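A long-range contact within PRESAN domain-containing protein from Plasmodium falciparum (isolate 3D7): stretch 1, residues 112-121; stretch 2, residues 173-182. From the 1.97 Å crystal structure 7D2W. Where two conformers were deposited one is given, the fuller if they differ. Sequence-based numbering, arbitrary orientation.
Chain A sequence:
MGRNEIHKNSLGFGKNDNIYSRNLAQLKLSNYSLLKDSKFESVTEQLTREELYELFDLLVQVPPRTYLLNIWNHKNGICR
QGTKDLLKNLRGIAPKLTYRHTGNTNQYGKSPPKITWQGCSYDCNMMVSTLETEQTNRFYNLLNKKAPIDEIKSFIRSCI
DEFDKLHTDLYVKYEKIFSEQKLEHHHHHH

Stretch 1, residues 112-121: PPKITWQGCS
Stretch 2 (173-182) KYEKIFSEQK

A segment that leads into a helix can pack against a second helix by combining apolar contacts with a single polar side chain that reads its backbone, and this pair is a compact example. Residues 173-181 are helical, while 112-116 form a loop, extended at Pro113 and Ile115 but bent at Lys114 (-117/43), that leads to a helix beginning at Trp117; the two helix axes run nearly antiparallel (172°), 12.0 Å apart at closest approach. In the register, Pro113 lies nearest Ile177 (CA-CA 7.2 Å) and Cys120 nearest Tyr174 (CA-CA 7.4 Å), and the contact buries 482 Å² in all.

Pro113 (phi/psi -86/156) sets its ring on Ile177, CG to CG2 3.6 Å, and leaves its carbonyl free to accept from Gln181. The amide of Gln181 (chi1 m, chi2 t, chi3 -23°) reaches the loop although its CA-to-CB bond points sideways: NE2 donates to Pro113 O at 2.9 Å and to Ile115 O at 3.1 Å, so one NH2 group bridges the carbonyls flanking Lys114. Lys114 turns its CB away. Ile115 (-73/136; chi1 t, chi2 p) points toward the helix, its CG2 lying 3.4 Å from Ile177 CG2 (chi1 m, chi2 t) and 3.9 Å from Phe178 CE1, a fit suited to a branched apolar side chain.

Thr116 (-100/171, chi1 p) faces away and caps the helix: its OG1 accepts from Gly119 N at 3.2 Å. Trp117 (chi1 t, chi2 -105°) also starts away, yet its ring edge returns to Phe178, CE3 to CZ 4.3 Å. At Gly119 a CB would clash with Ile115 CD1. Buried Cys120 (-57/-45, chi1 t) closes the contact, with SG 3.8 Å from the centroid of the Tyr174 ring (chi1 m, chi2 -75°), almost along its normal, and CB 3.9 Å from Phe178 CZ (chi1 m, chi2 -23°). Its small, polarizable thiol suits this position over an aromatic face.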

ATOM      1  N   PRO A 112      26.313  -9.174  -0.720  1.00 93.56           N
ATOM      2  CA  PRO A 112      25.141  -8.675   0.010  1.00 92.86           C
ATOM      3  C   PRO A 112      25.300  -7.211   0.421  1.00 95.17           C
ATOM      4  O   PRO A 112      26.411  -6.679   0.348  1.00100.06           O
ATOM      5  CB  PRO A 112      25.077  -9.592   1.242  1.00 91.31           C
ATOM      6  CG  PRO A 112      26.468 -10.109   1.408  1.00 92.17           C
ATOM      7  CD  PRO A 112      27.012 -10.242   0.015  1.00 93.56           C
ATOM      8  N   PRO A 113      24.212  -6.564   0.835  1.00 90.15           N
ATOM      9  CA  PRO A 113      24.304  -5.181   1.315  1.00 82.24           C
ATOM     10  C   PRO A 113      24.648  -5.114   2.796  1.00 82.51           C
ATOM     11  O   PRO A 113      24.407  -6.045   3.569  1.00 84.45           O
ATOM     12  CB  PRO A 113      22.893  -4.637   1.060  1.00 77.99           C
ATOM     13  CG  PRO A 113      22.023  -5.830   1.251  1.00 82.01           C
ATOM     14  CD  PRO A 113      22.812  -7.023   0.762  1.00 88.24           C
ATOM     15  N   LYS A 114      25.224  -3.977   3.185  1.00 73.51           N
ATOM     16  CA  LYS A 114      25.628  -3.726   4.564  1.00 60.73           C
ATOM     17  C   LYS A 114      24.857  -2.551   5.152  1.00 49.38           C
ATOM     18  O   LYS A 114      25.421  -1.697   5.838  1.00 52.85           O
ATOM     19  CB  LYS A 114      27.133  -3.482   4.650  1.00 64.74           C
ATOM     20  N   ILE A 115      23.549  -2.493   4.893  1.00 48.19           N
ATOM     21  CA  ILE A 115      22.753  -1.383   5.398  1.00 52.65           C
ATOM     22  C   ILE A 115      22.542  -1.534   6.898  1.00 46.23           C
ATOM     23  O   ILE A 115      22.276  -2.632   7.407  1.00 48.35           O
ATOM     24  CB  ILE A 115      21.410  -1.263   4.655  1.00 59.53           C
ATOM     25  CG1 ILE A 115      20.761   0.073   5.003  1.00 62.95           C
ATOM     26  CG2 ILE A 115      20.457  -2.352   5.054  1.00 59.57           C
ATOM     27  CD1 ILE A 115      21.741   1.225   5.042  1.00 70.20           C
ATOM     28  N   THR A 116      22.697  -0.428   7.613  1.00 46.86           N
ATOM     29  CA  THR A 116      22.550  -0.384   9.054  1.00 37.76           C
ATOM     30  C   THR A 116      21.181   0.173   9.423  1.00 41.12           C
ATOM     31  O   THR A 116      20.432   0.680   8.580  1.00 35.66           O
ATOM     32  CB  THR A 116      23.648   0.472   9.674  1.00 47.20           C
ATOM     33  OG1 THR A 116      23.482   1.833   9.252  1.00 50.45           O
ATOM     34  CG2 THR A 116      25.034  -0.045   9.274  1.00 45.52           C
ATOM     35  N   TRP A 117      20.859   0.085  10.717  1.00 42.08           N
ATOM     36  CA  TRP A 117      19.602   0.675  11.158  1.00 40.31           C
ATOM     37  C   TRP A 117      19.610   2.182  10.938  1.00 31.67           C
ATOM     38  O   TRP A 117      18.601   2.759  10.521  1.00 33.13           O
ATOM     39  CB  TRP A 117      19.321   0.361  12.634  1.00 41.11           C
ATOM     40  CG  TRP A 117      18.121   1.144  13.056  1.00 41.61           C
ATOM     41  CD1 TRP A 117      18.094   2.271  13.835  1.00 39.77           C
ATOM     42  CD2 TRP A 117      16.784   0.928  12.620  1.00 37.92           C
ATOM     43  NE1 TRP A 117      16.809   2.734  13.943  1.00 43.43           N
ATOM     44  CE2 TRP A 117      15.984   1.928  13.205  1.00 43.25           C
ATOM     45  CE3 TRP A 117      16.176  -0.031  11.802  1.00 41.17           C
ATOM     46  CZ2 TRP A 117      14.613   1.995  13.003  1.00 45.99           C
ATOM     47  CZ3 TRP A 117      14.816   0.036  11.606  1.00 42.05           C
ATOM     48  CH2 TRP A 117      14.046   1.040  12.201  1.00 43.52           C
ATOM     49  N   GLN A 118      20.748   2.830  11.213  1.00 36.85           N
ATOM     50  CA  GLN A 118      20.863   4.270  11.001  1.00 43.90           C
ATOM     51  C   GLN A 118      20.621   4.637   9.539  1.00 35.51           C
ATOM     52  O   GLN A 118      20.025   5.677   9.246  1.00 34.79           O
ATOM     53  CB  GLN A 118      22.235   4.760  11.462  1.00 43.13           C
ATOM     54  CG  GLN A 118      22.303   5.137  12.932  1.00 56.76           C
ATOM     55  N   GLY A 119      21.063   3.791   8.606  1.00 35.05           N
ATOM     56  CA  GLY A 119      20.814   4.070   7.198  1.00 31.77           C
ATOM     57  C   GLY A 119      19.344   3.941   6.828  1.00 35.30           C
ATOM     58  O   GLY A 119      18.785   4.797   6.127  1.00 31.88           O
ATOM     59  N   CYS A 120      18.707   2.851   7.279  1.00 34.64           N
ATOM     60  CA  CYS A 120      17.276   2.659   7.055  1.00 35.22           C
ATOM     61  C   CYS A 120      16.482   3.830   7.619  1.00 27.12           C
ATOM     62  O   CYS A 120      15.581   4.369   6.961  1.00 28.62           O
ATOM     63  CB  CYS A 120      16.827   1.341   7.710  1.00 34.78           C
ATOM     64  SG  CYS A 120      15.061   1.163   7.984  1.00 38.66           S
ATOM     65  N   SER A 121      16.832   4.251   8.831  1.00 31.58           N
ATOM     66  CA  SER A 121      16.111   5.331   9.492  1.00 30.65           C
ATOM     67  C   SER A 121      16.277   6.648   8.746  1.00 32.69           C
ATOM     68  O   SER A 121      15.310   7.395   8.585  1.00 32.94           O
ATOM     69  CB  SER A 121      16.593   5.456  10.945  1.00 34.11           C
ATOM     70  OG  SER A 121      15.914   6.510  11.598  1.00 42.50           O
ATOM     71  N   LYS A 173      10.890  -2.760   0.744  1.00 31.47           N
ATOM     72  CA  LYS A 173      12.312  -2.576   0.455  1.00 33.45           C
ATOM     73  C   LYS A 173      13.195  -3.103   1.583  1.00 34.82           C
ATOM     74  O   LYS A 173      14.170  -3.820   1.332  1.00 30.07           O
ATOM     75  CB  LYS A 173      12.607  -1.096   0.194  1.00 34.80           C
ATOM     76  CG  LYS A 173      14.114  -0.784   0.035  1.00 36.12           C
ATOM     77  CD  LYS A 173      14.351   0.591  -0.590  1.00 38.58           C
ATOM     78  CE  LYS A 173      14.143   1.706   0.432  1.00 39.98           C
ATOM     79  NZ  LYS A 173      14.134   3.088  -0.174  1.00 35.57           N
ATOM     80  N   TYR A 174      12.888  -2.739   2.838  1.00 25.34           N
ATOM     81  CA  TYR A 174      13.768  -3.121   3.935  1.00 32.47           C
ATOM     82  C   TYR A 174      13.494  -4.534   4.419  1.00 35.41           C
ATOM     83  O   TYR A 174      14.402  -5.182   4.951  1.00 34.85           O
ATOM     84  CB  TYR A 174      13.663  -2.113   5.094  1.00 32.99           C
ATOM     85  CG  TYR A 174      14.403  -0.867   4.717  1.00 34.96           C
ATOM     86  CD1 TYR A 174      15.797  -0.842   4.731  1.00 35.69           C
ATOM     87  CD2 TYR A 174      13.725   0.251   4.251  1.00 32.64           C
ATOM     88  CE1 TYR A 174      16.491   0.274   4.330  1.00 39.71           C
ATOM     89  CE2 TYR A 174      14.413   1.382   3.844  1.00 32.32           C
ATOM     90  CZ  TYR A 174      15.792   1.379   3.879  1.00 39.23           C
ATOM     91  OH  TYR A 174      16.475   2.489   3.473  1.00 39.44           O
ATOM     92  N   GLU A 175      12.265  -5.031   4.255  1.00 31.53           N
ATOM     93  CA  GLU A 175      12.016  -6.422   4.614  1.00 35.23           C
ATOM     94  C   GLU A 175      12.909  -7.350   3.807  1.00 37.28           C
ATOM     95  O   GLU A 175      13.443  -8.336   4.340  1.00 39.00           O
ATOM     96  CB  GLU A 175      10.554  -6.794   4.401  1.00 33.34           C
ATOM     97  CG  GLU A 175      10.198  -8.081   5.121  1.00 41.18           C
ATOM     98  CD  GLU A 175       8.812  -8.589   4.776  1.00 54.10           C
ATOM     99  OE1 GLU A 175       8.072  -7.875   4.078  1.00 55.65           O
ATOM    100  OE2 GLU A 175       8.462  -9.707   5.204  1.00 57.55           O
ATOM    101  N   LYS A 176      13.103  -7.035   2.528  1.00 30.79           N
ATOM    102  CA  LYS A 176      13.960  -7.862   1.691  1.00 40.09           C
ATOM    103  C   LYS A 176      15.410  -7.760   2.138  1.00 45.58           C
ATOM    104  O   LYS A 176      16.089  -8.780   2.306  1.00 48.37           O
ATOM    105  CB  LYS A 176      13.819  -7.454   0.226  1.00 37.71           C
ATOM    106  CG  LYS A 176      12.513  -7.882  -0.411  1.00 52.23           C
ATOM    107  CD  LYS A 176      12.511  -7.637  -1.915  1.00 58.12           C
ATOM    108  CE  LYS A 176      11.730  -6.381  -2.281  1.00 65.09           C
ATOM    109  NZ  LYS A 176      10.758  -6.641  -3.386  1.00 67.71           N
ATOM    110  N   ILE A 177      15.899  -6.533   2.345  1.00 41.28           N
ATOM    111  CA  ILE A 177      17.299  -6.343   2.724  1.00 38.02           C
ATOM    112  C   ILE A 177      17.583  -7.004   4.065  1.00 34.39           C
ATOM    113  O   ILE A 177      18.569  -7.732   4.216  1.00 39.64           O
ATOM    114  CB  ILE A 177      17.661  -4.849   2.759  1.00 41.63           C
ATOM    115  CG1 ILE A 177      17.326  -4.179   1.438  1.00 34.49           C
ATOM    116  CG2 ILE A 177      19.145  -4.674   3.024  1.00 44.44           C
ATOM    117  CD1 ILE A 177      17.334  -2.675   1.541  1.00 39.21           C
ATOM    118  N   PHE A 178      16.742  -6.736   5.070  1.00 31.23           N
ATOM    119  CA  PHE A 178      17.023  -7.258   6.402  1.00 36.57           C
ATOM    120  C   PHE A 178      16.956  -8.783   6.427  1.00 45.87           C
ATOM    121  O   PHE A 178      17.800  -9.436   7.047  1.00 47.76           O
ATOM    122  CB  PHE A 178      16.057  -6.657   7.421  1.00 42.65           C
ATOM    123  CG  PHE A 178      16.331  -5.208   7.744  1.00 41.08           C
ATOM    124  CD1 PHE A 178      17.588  -4.657   7.540  1.00 47.55           C
ATOM    125  CD2 PHE A 178      15.322  -4.399   8.263  1.00 44.46           C
ATOM    126  CE1 PHE A 178      17.838  -3.326   7.841  1.00 48.56           C
ATOM    127  CE2 PHE A 178      15.567  -3.068   8.563  1.00 44.51           C
ATOM    128  CZ  PHE A 178      16.829  -2.532   8.349  1.00 45.29           C
ATOM    129  N   SER A 179      15.974  -9.371   5.741  0.52 45.79           N
ATOM    130  CA  SER A 179      15.866 -10.827   5.718  0.52 48.91           C
ATOM    131  C   SER A 179      17.074 -11.465   5.036  0.52 50.49           C
ATOM    132  O   SER A 179      17.550 -12.524   5.462  0.52 52.95           O
ATOM    133  CB  SER A 179      14.571 -11.243   5.024  0.52 48.32           C
ATOM    134  OG  SER A 179      13.456 -10.553   5.561  0.52 49.09           O
ATOM    135  N   GLU A 180      17.589 -10.831   3.978  1.00 50.64           N
ATOM    136  CA  GLU A 180      18.767 -11.354   3.297  1.00 51.72           C
ATOM    137  C   GLU A 180      20.029 -11.195   4.149  1.00 57.18           C
ATOM    138  O   GLU A 180      20.923 -12.052   4.107  1.00 48.69           O
ATOM    139  CB  GLU A 180      18.897 -10.655   1.940  1.00 56.04           C
ATOM    140  CG  GLU A 180      20.244 -10.763   1.235  1.00 69.01           C
ATOM    141  CD  GLU A 180      20.230 -10.081  -0.133  1.00 79.59           C
ATOM    142  OE1 GLU A 180      19.363  -9.203  -0.357  1.00 81.26           O
ATOM    143  OE2 GLU A 180      21.081 -10.424  -0.982  1.00 83.11           O
ATOM    144  N   GLN A 181      20.110 -10.124   4.947  1.00 55.36           N
ATOM    145  CA  GLN A 181      21.243  -9.960   5.851  1.00 58.92           C
ATOM    146  C   GLN A 181      21.251 -11.021   6.944  1.00 58.80           C
ATOM    147  O   GLN A 181      22.328 -11.431   7.400  1.00 62.73           O
ATOM    148  CB  GLN A 181      21.227  -8.554   6.463  1.00 52.71           C
ATOM    149  CG  GLN A 181      21.846  -7.498   5.563  1.00 52.17           C
ATOM    150  CD  GLN A 181      21.714  -6.088   6.109  1.00 52.48           C
ATOM    151  OE1 GLN A 181      20.836  -5.794   6.922  1.00 48.70           O
ATOM    152  NE2 GLN A 181      22.580  -5.201   5.646  1.00 60.79           N
ATOM    153  N   LYS A 182      20.075 -11.488   7.370  1.00 48.41           N
ATOM    154  CA  LYS A 182      20.003 -12.483   8.437  1.00 54.99           C
ATOM    155  C   LYS A 182      20.432 -13.875   7.979  1.00 61.56           C
ATOM    156  O   LYS A 182      20.497 -14.793   8.808  1.00 61.51           O
ATOM    157  CB  LYS A 182      18.583 -12.516   9.025  1.00 49.58           C
ATOM    158  CG  LYS A 182      18.253 -11.281   9.879  1.00 48.15           C
ATOM    159  CD  LYS A 182      16.861 -11.325  10.509  1.00 56.87           C
ATOM    160  CE  LYS A 182      15.762 -10.924   9.530  1.00 60.60           C
ATOM    161  NZ  LYS A 182      14.396 -11.031  10.140  1.00 61.68           N
TER